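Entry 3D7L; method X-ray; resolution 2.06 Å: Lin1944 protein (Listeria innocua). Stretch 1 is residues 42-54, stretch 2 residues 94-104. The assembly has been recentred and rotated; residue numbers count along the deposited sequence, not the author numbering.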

# COMPACT_ATOMS: atom_id res chain seq x y z
N ASP D 42 12.51 15.72 -7.96
CA ASP D 42 11.82 14.63 -8.65
C ASP D 42 11.73 13.50 -7.63
O ASP D 42 12.74 12.84 -7.34
CB ASP D 42 12.59 14.16 -9.89
CG ASP D 42 11.91 13.01 -10.61
OD1 ASP D 42 10.94 12.43 -10.06
OD2 ASP D 42 12.33 12.66 -11.73
N ILE D 43 10.52 13.28 -7.09
CA ILE D 43 10.32 12.32 -6.02
C ILE D 43 10.45 10.89 -6.51
O ILE D 43 10.54 9.98 -5.67
CB ILE D 43 8.94 12.49 -5.28
CG1 ILE D 43 7.78 12.07 -6.20
CG2 ILE D 43 8.80 13.90 -4.66
CD1 ILE D 43 6.36 12.10 -5.54
N THR D 44 10.41 10.68 -7.82
CA THR D 44 10.67 9.33 -8.39
C THR D 44 12.16 8.99 -8.44
O THR D 44 12.54 7.85 -8.76
CB THR D 44 10.07 9.12 -9.80
OG1 THR D 44 10.89 9.77 -10.76
CG2 THR D 44 8.63 9.63 -9.90
N ASN D 45 13.00 9.97 -8.13
CA ASN D 45 14.44 9.79 -8.21
C ASN D 45 15.08 10.01 -6.83
O ASN D 45 15.03 11.11 -6.27
CB ASN D 45 14.97 10.74 -9.29
CG ASN D 45 16.46 10.61 -9.51
OD1 ASN D 45 17.27 10.97 -8.64
ND2 ASN D 45 16.83 10.13 -10.69
N ILE D 46 15.66 8.93 -6.29
CA ILE D 46 16.33 8.90 -4.97
C ILE D 46 17.42 9.97 -4.80
O ILE D 46 17.40 10.72 -3.80
CB ILE D 46 16.94 7.49 -4.73
CG1 ILE D 46 15.83 6.44 -4.60
CG2 ILE D 46 17.82 7.44 -3.49
CD1 ILE D 46 16.29 5.03 -5.02
N ASP D 47 18.36 10.08 -5.74
CA ASP D 47 19.42 11.08 -5.61
C ASP D 47 18.86 12.50 -5.60
O ASP D 47 19.35 13.34 -4.86
CB ASP D 47 20.49 10.93 -6.68
CG ASP D 47 21.26 9.64 -6.52
OD1 ASP D 47 22.30 9.64 -5.84
OD2 ASP D 47 20.78 8.61 -7.05
N SER D 48 17.84 12.74 -6.41
CA SER D 48 17.13 14.02 -6.43
C SER D 48 16.51 14.36 -5.05
O SER D 48 16.58 15.50 -4.58
CB SER D 48 16.05 13.98 -7.52
OG SER D 48 15.22 15.12 -7.47
N ILE D 49 15.88 13.39 -4.39
CA ILE D 49 15.36 13.65 -3.05
C ILE D 49 16.50 14.00 -2.08
O ILE D 49 16.40 14.94 -1.28
CB ILE D 49 14.53 12.45 -2.49
CG1 ILE D 49 13.22 12.28 -3.28
CG2 ILE D 49 14.22 12.65 -1.02
CD1 ILE D 49 12.70 10.88 -3.25
N LYS D 50 17.58 13.23 -2.15
CA LYS D 50 18.72 13.48 -1.27
C LYS D 50 19.30 14.86 -1.49
O LYS D 50 19.62 15.56 -0.51
CB LYS D 50 19.80 12.42 -1.42
CG LYS D 50 19.22 11.04 -1.35
CD LYS D 50 20.12 10.10 -0.62
CE LYS D 50 21.05 9.37 -1.55
NZ LYS D 50 21.00 7.90 -1.22
N LYS D 51 19.41 15.27 -2.76
CA LYS D 51 19.90 16.62 -3.07
C LYS D 51 18.99 17.69 -2.48
O LYS D 51 19.47 18.67 -1.89
CB LYS D 51 20.03 16.84 -4.58
CG LYS D 51 21.40 17.32 -5.04
CD LYS D 51 21.70 18.78 -4.67
CE LYS D 51 23.19 19.07 -4.81
NZ LYS D 51 23.70 19.20 -6.24
N MSE D 52 17.68 17.51 -2.64
CA MSE D 52 16.72 18.44 -2.05
C MSE D 52 16.97 18.62 -0.56
O MSE D 52 17.08 19.75 -0.09
CB MSE D 52 15.27 18.01 -2.32
CG MSE D 52 14.24 18.93 -1.63
SE MSE D 52 12.50 18.17 -1.46
CE MSE D 52 12.88 16.70 -0.27
N TYR D 53 17.10 17.52 0.16
CA TYR D 53 17.31 17.58 1.61
C TYR D 53 18.66 18.21 2.04
O TYR D 53 18.72 18.85 3.10
CB TYR D 53 17.13 16.19 2.25
CG TYR D 53 15.68 15.76 2.43
CD1 TYR D 53 14.73 16.61 3.02
CD2 TYR D 53 15.27 14.48 2.03
CE1 TYR D 53 13.39 16.20 3.18
CE2 TYR D 53 13.94 14.06 2.19
CZ TYR D 53 13.02 14.92 2.77
OH TYR D 53 11.71 14.48 2.93
N GLU D 54 19.71 18.02 1.24
CA GLU D 54 20.99 18.72 1.46
C GLU D 54 20.81 20.23 1.28
O GLU D 54 21.28 21.02 2.10
CB GLU D 54 22.08 18.27 0.48
CG GLU D 54 22.50 16.81 0.54
CD GLU D 54 23.41 16.40 -0.65
OE1 GLU D 54 23.27 15.26 -1.19
OE2 GLU D 54 24.24 17.24 -1.06
N ILE D 94 6.96 7.70 0.29
CA ILE D 94 7.62 6.91 1.33
C ILE D 94 9.11 7.22 1.41
O ILE D 94 9.66 7.41 2.51
CB ILE D 94 7.25 5.40 1.24
CG1 ILE D 94 5.78 5.22 1.74
CG2 ILE D 94 8.20 4.55 2.09
CD1 ILE D 94 5.13 3.92 1.43
N ASN D 95 9.73 7.36 0.24
CA ASN D 95 11.13 7.75 0.14
C ASN D 95 11.40 9.11 0.74
O ASN D 95 12.45 9.32 1.35
CB ASN D 95 11.65 7.62 -1.30
CG ASN D 95 11.85 6.14 -1.70
OD1 ASN D 95 11.78 5.26 -0.86
ND2 ASN D 95 12.08 5.88 -2.98
N LEU D 96 10.45 10.04 0.63
CA LEU D 96 10.63 11.32 1.33
C LEU D 96 10.78 11.12 2.83
O LEU D 96 11.46 11.89 3.51
CB LEU D 96 9.50 12.31 1.05
CG LEU D 96 9.23 12.79 -0.36
CD1 LEU D 96 7.92 13.56 -0.31
CD2 LEU D 96 10.37 13.65 -0.98
N VAL D 97 10.12 10.09 3.37
CA VAL D 97 10.26 9.73 4.78
C VAL D 97 11.58 8.99 5.01
O VAL D 97 12.37 9.38 5.88
CB VAL D 97 9.06 8.89 5.28
CG1 VAL D 97 9.34 8.33 6.65
CG2 VAL D 97 7.77 9.70 5.25
N LEU D 98 11.85 7.95 4.22
CA LEU D 98 13.08 7.19 4.43
C LEU D 98 14.35 8.05 4.31
O LEU D 98 15.34 7.78 4.98
CB LEU D 98 13.19 5.98 3.48
CG LEU D 98 11.99 5.01 3.52
CD1 LEU D 98 12.23 3.89 2.56
CD2 LEU D 98 11.74 4.46 4.92
N LEU D 99 14.31 9.06 3.45
CA LEU D 99 15.49 9.93 3.23
C LEU D 99 15.49 11.25 4.04
O LEU D 99 16.51 11.92 4.11
CB LEU D 99 15.70 10.19 1.73
CG LEU D 99 15.88 8.93 0.87
CD1 LEU D 99 15.66 9.20 -0.61
CD2 LEU D 99 17.23 8.24 1.10
N GLY D 100 14.36 11.57 4.67
CA GLY D 100 14.16 12.84 5.38
C GLY D 100 14.19 12.89 6.91
O GLY D 100 14.18 13.99 7.48
N ILE D 101 14.25 11.73 7.58
CA ILE D 101 14.27 11.70 9.06
C ILE D 101 15.43 12.53 9.63
O ILE D 101 15.27 13.26 10.62
CB ILE D 101 14.28 10.25 9.62
CG1 ILE D 101 13.02 9.48 9.19
CG2 ILE D 101 14.36 10.24 11.15
CD1 ILE D 101 13.13 7.95 9.33
N ASP D 102 16.57 12.46 8.95
CA ASP D 102 17.78 13.15 9.36
C ASP D 102 17.67 14.67 9.16
O ASP D 102 18.45 15.43 9.73
CB ASP D 102 19.01 12.57 8.64
CG ASP D 102 19.62 11.36 9.37
OD1 ASP D 102 19.43 11.24 10.60
OD2 ASP D 102 20.32 10.54 8.72
N SER D 103 16.68 15.09 8.38
CA SER D 103 16.41 16.51 8.16
C SER D 103 15.42 17.11 9.14
O SER D 103 15.17 18.30 9.10
CB SER D 103 15.92 16.76 6.74
OG SER D 103 16.98 16.56 5.83
N LEU D 104 14.83 16.29 10.01
CA LEU D 104 13.86 16.82 10.95
C LEU D 104 14.48 17.17 12.28
O LEU D 104 15.28 16.40 12.83
CB LEU D 104 12.68 15.87 11.17
CG LEU D 104 11.56 15.88 10.14
CD1 LEU D 104 10.53 14.91 10.62
CD2 LEU D 104 10.95 17.30 9.96
O HOH W 1 11.99 7.77 -5.14
O HOH W 2 19.47 17.86 5.60

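Two helices, 46-54 and the one running through 94-100, cross at -52° with their axes 9.9 Å apart at closest approach, and the contact reads as a mostly apolar seam closed by one tyrosine.

Asn95 comes first. Its CA-to-CB bond points toward stretch 1, and the residue serves both chemistries: Ile49 CD1 packs 3.9 Å from Asn95 CB, while Asn95 ND2 donates to water 1 (2.9 Å from ND2 to the water O), which in turn donates to Ile43 O at 2.7 Å. A partly exposed amide suits this border, where a backbone carbonyl is reached through solvent.

Leu96 starts sideways, but its end comes nearer. Its CD2 is a shared apolar anchor, 4.0 Å from Ile43 CG2, 3.9 Å from Ile49 CG1 and 4.0 Å from CE of selenomethionine Met52. Its backbone contributes as well: Tyr53 OH donates to Leu96 O at 2.7 Å, the one direct hydrogen bond across the stretches, so the buried hydroxyl is not left unpaired.

Leu99 is the knob, seated among Ile46, Ile49, Lys50 and Tyr53. Leu99 CD1 lies 3.8 Å from Ile49 CG2, and Leu99 CD2 lies 3.8 Å from Lys50 CD, so the aliphatic part of the lysine helps wall the socket.

At Gly100 the rule is absence. Its CA sits over one face of the Tyr53 ring, 3.7 Å from the centroid, in a CH-pi contact; an ideal CB here would lie 2.5 Å from Tyr53 OH, a clash. Glycine lets the ring lie against the backbone.

Ser103 closes the seam within the 3-10 segment. Small enough to approach closely, it places OG 3.6 Å from Tyr53 CB, and water 2 links Ser103 OG and Tyr53 O, 2.8 Å from each.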